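Local coordinates for protein Kiaa0380 (PDB 1HTJ) that probably links heterotrimeric G protein signalling to Rho GTPases, acting as a guanine nucleotide exchange factor that carries an RGS-like domain, at residues A[151-156]-A[169-173]. The protein carries 3 engineered substitutions. Numbering follows the deposited sequence.
Sequences YGENDL and VAEKQ
The carboxylate of D155 lies against the side chains of K172 and Q173, and its two oxygens take one polar bond each, OD1 from K172 and OD2 from Q173, which a short two-oxygen acid can do at once. K172 runs out fully extended from the helix, crossing the aspartate at about a right angle: its CD and CE lie close against the carboxylate, and NZ forms a salt bridge with OD1, in a fit modelled too tight to be taken literally. A long, flexible lysine suits this solvent-exposed position, where its methylenes lie across the carboxylate and its ammonium reaches OD1. Q173 works from the buried side. With CG anti to its carbonyl carbon (chi1 -53°) and the chain bent again at chi2, the amide folds back along its own helix. Q173 NE2 donates to the anti lone pair of D155 OD2 at 2.8 Å and to V169 O at 3.2 Å, both lying close to the amide plane. V169 O also accepts the helical N-H of Q173, the two donors reaching it from opposite faces. The contact thus ties the loop that follows helix 118-144 to helix 163-182 within the all-helical RGS-like domain. Q173 OE1 takes a hydrogen bond from R49 on helix 41-54 and lies 3.6 Å from G152 CA. Only glycine fits comfortably at 152: a side chain would run into that oxygen, and at a phi of 95° it would also press on the carbonyl of Y151. A leucine in place of Q173 would probably leave D155 OD2 and R49 without their amide partner. Beside the polar group, the two methyls of beta-branched V169 spread over D155, both packing on its O, with V169 CG1 3.6 Å from D155 CB and, more loosely, near L156 CD2, while A42 of helix 41-54 touches both V169 and L156.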
ATOM      1  N   TYR A 151      15.448   1.599  -7.093  1.00 34.40           N
ATOM      2  CA  TYR A 151      14.218   1.058  -6.554  1.00 35.17           C
ATOM      3  C   TYR A 151      13.603  -0.097  -7.318  1.00 35.93           C
ATOM      4  O   TYR A 151      12.406  -0.342  -7.179  1.00 35.96           O
ATOM      5  CB  TYR A 151      13.205   2.175  -6.436  1.00 35.79           C
ATOM      6  CG  TYR A 151      13.751   3.349  -5.676  1.00 35.74           C
ATOM      7  CD1 TYR A 151      14.280   4.461  -6.344  1.00 36.08           C
ATOM      8  CD2 TYR A 151      13.758   3.344  -4.287  1.00 36.11           C
ATOM      9  CE1 TYR A 151      14.793   5.536  -5.639  1.00 36.17           C
ATOM     10  CE2 TYR A 151      14.270   4.403  -3.576  1.00 36.66           C
ATOM     11  CZ  TYR A 151      14.784   5.497  -4.253  1.00 36.98           C
ATOM     12  OH  TYR A 151      15.300   6.545  -3.514  1.00 39.39           O
ATOM     13  N   GLY A 152      14.413  -0.793  -8.121  1.00 36.56           N
ATOM     14  CA  GLY A 152      13.934  -1.937  -8.877  1.00 37.43           C
ATOM     15  C   GLY A 152      13.478  -1.698 -10.314  1.00 38.87           C
ATOM     16  O   GLY A 152      13.006  -2.627 -10.975  1.00 38.88           O
ATOM     17  N   GLU A 153      13.626  -0.482 -10.829  1.00 39.99           N
ATOM     18  CA  GLU A 153      13.154  -0.218 -12.181  1.00 41.70           C
ATOM     19  C   GLU A 153      13.828  -1.023 -13.270  1.00 42.86           C
ATOM     20  O   GLU A 153      13.307  -1.125 -14.369  1.00 43.23           O
ATOM     21  CB  GLU A 153      13.207   1.278 -12.500  1.00 41.69           C
ATOM     22  CG  GLU A 153      12.171   2.047 -11.705  1.00 42.62           C
ATOM     23  CD  GLU A 153      11.561   3.195 -12.471  1.00 42.81           C
ATOM     24  OE1 GLU A 153      11.559   3.129 -13.711  1.00 43.59           O
ATOM     25  OE2 GLU A 153      11.070   4.151 -11.837  1.00 43.06           O
ATOM     26  N   ASN A 154      14.976  -1.616 -12.978  1.00 44.59           N
ATOM     27  CA  ASN A 154      15.626  -2.432 -13.989  1.00 46.35           C
ATOM     28  C   ASN A 154      14.743  -3.622 -14.304  1.00 47.31           C
ATOM     29  O   ASN A 154      14.527  -3.954 -15.467  1.00 47.49           O
ATOM     30  CB  ASN A 154      16.984  -2.921 -13.496  1.00 46.84           C
ATOM     31  CG  ASN A 154      18.086  -1.944 -13.815  1.00 47.78           C
ATOM     32  OD1 ASN A 154      17.824  -0.822 -14.258  1.00 47.83           O
ATOM     33  ND2 ASN A 154      19.330  -2.358 -13.599  1.00 48.45           N
ATOM     34  N   ASP A 155      14.218  -4.250 -13.256  1.00 48.28           N
ATOM     35  CA  ASP A 155      13.371  -5.417 -13.417  1.00 49.28           C
ATOM     36  C   ASP A 155      12.149  -5.123 -14.260  1.00 50.18           C
ATOM     37  O   ASP A 155      11.568  -6.032 -14.828  1.00 50.64           O
ATOM     38  CB  ASP A 155      12.937  -5.943 -12.051  1.00 48.76           C
ATOM     39  CG  ASP A 155      14.106  -6.113 -11.103  1.00 48.48           C
ATOM     40  OD1 ASP A 155      15.180  -6.534 -11.582  1.00 47.17           O
ATOM     41  OD2 ASP A 155      13.948  -5.834  -9.888  1.00 48.11           O
ATOM     42  N   LEU A 156      11.757  -3.854 -14.343  1.00 51.36           N
ATOM     43  CA  LEU A 156      10.590  -3.475 -15.135  1.00 52.25           C
ATOM     44  C   LEU A 156      10.859  -3.707 -16.613  1.00 53.54           C
ATOM     45  O   LEU A 156       9.930  -3.893 -17.395  1.00 53.31           O
ATOM     46  CB  LEU A 156      10.228  -2.003 -14.912  1.00 51.61           C
ATOM     47  CG  LEU A 156       9.643  -1.593 -13.557  1.00 51.13           C
ATOM     48  CD1 LEU A 156       9.073  -0.197 -13.673  1.00 51.10           C
ATOM     49  CD2 LEU A 156       8.550  -2.552 -13.140  1.00 51.00           C
ATOM     50  N   VAL A 169       8.473 -10.365 -11.619  1.00 49.26           N
ATOM     51  CA  VAL A 169       9.102  -9.078 -11.365  1.00 48.68           C
ATOM     52  C   VAL A 169       8.557  -8.503 -10.058  1.00 48.13           C
ATOM     53  O   VAL A 169       9.314  -7.984  -9.240  1.00 47.67           O
ATOM     54  CB  VAL A 169       8.829  -8.071 -12.506  1.00 48.50           C
ATOM     55  CG1 VAL A 169       9.372  -6.693 -12.125  1.00 48.65           C
ATOM     56  CG2 VAL A 169       9.482  -8.557 -13.800  1.00 48.47           C
ATOM     57  N   ALA A 170       7.246  -8.622  -9.865  1.00 47.34           N
ATOM     58  CA  ALA A 170       6.607  -8.108  -8.661  1.00 47.06           C
ATOM     59  C   ALA A 170       7.171  -8.808  -7.439  1.00 46.90           C
ATOM     60  O   ALA A 170       7.421  -8.191  -6.408  1.00 47.12           O
ATOM     61  CB  ALA A 170       5.116  -8.321  -8.724  1.00 46.65           C
ATOM     62  N   GLU A 171       7.367 -10.109  -7.572  1.00 46.46           N
ATOM     63  CA  GLU A 171       7.889 -10.925  -6.495  1.00 45.97           C
ATOM     64  C   GLU A 171       9.269 -10.430  -6.065  1.00 44.70           C
ATOM     65  O   GLU A 171       9.562 -10.344  -4.875  1.00 44.67           O
ATOM     66  CB  GLU A 171       7.980 -12.375  -6.970  1.00 47.26           C
ATOM     67  CG  GLU A 171       7.730 -13.410  -5.897  1.00 50.08           C
ATOM     68  CD  GLU A 171       8.112 -14.801  -6.361  1.00 51.79           C
ATOM     69  OE1 GLU A 171       7.658 -15.209  -7.462  1.00 52.45           O
ATOM     70  OE2 GLU A 171       8.866 -15.483  -5.625  1.00 52.77           O
ATOM     71  N   LYS A 172      10.109 -10.106  -7.041  1.00 43.47           N
ATOM     72  CA  LYS A 172      11.460  -9.621  -6.774  1.00 42.47           C
ATOM     73  C   LYS A 172      11.416  -8.331  -5.954  1.00 41.03           C
ATOM     74  O   LYS A 172      12.295  -8.073  -5.122  1.00 40.68           O
ATOM     75  CB  LYS A 172      12.199  -9.379  -8.097  1.00 43.84           C
ATOM     76  CG  LYS A 172      13.637  -8.926  -7.918  1.00 45.05           C
ATOM     77  CD  LYS A 172      14.372  -8.810  -9.256  1.00 46.78           C
ATOM     78  CE  LYS A 172      15.820  -8.322  -9.048  1.00 47.51           C
ATOM     79  NZ  LYS A 172      16.573  -8.042 -10.323  1.00 47.60           N
ATOM     80  N   GLN A 173      10.388  -7.526  -6.200  1.00 39.09           N
ATOM     81  CA  GLN A 173      10.203  -6.281  -5.481  1.00 37.79           C
ATOM     82  C   GLN A 173       9.778  -6.583  -4.052  1.00 37.26           C
ATOM     83  O   GLN A 173      10.254  -5.962  -3.100  1.00 36.86           O
ATOM     84  CB  GLN A 173       9.121  -5.422  -6.146  1.00 37.36           C
ATOM     85  CG  GLN A 173       9.331  -5.167  -7.631  1.00 37.18           C
ATOM     86  CD  GLN A 173      10.770  -4.792  -7.963  1.00 37.31           C
ATOM     87  OE1 GLN A 173      11.343  -3.881  -7.359  1.00 37.20           O
ATOM     88  NE2 GLN A 173      11.359  -5.495  -8.927  1.00 37.24           N
TER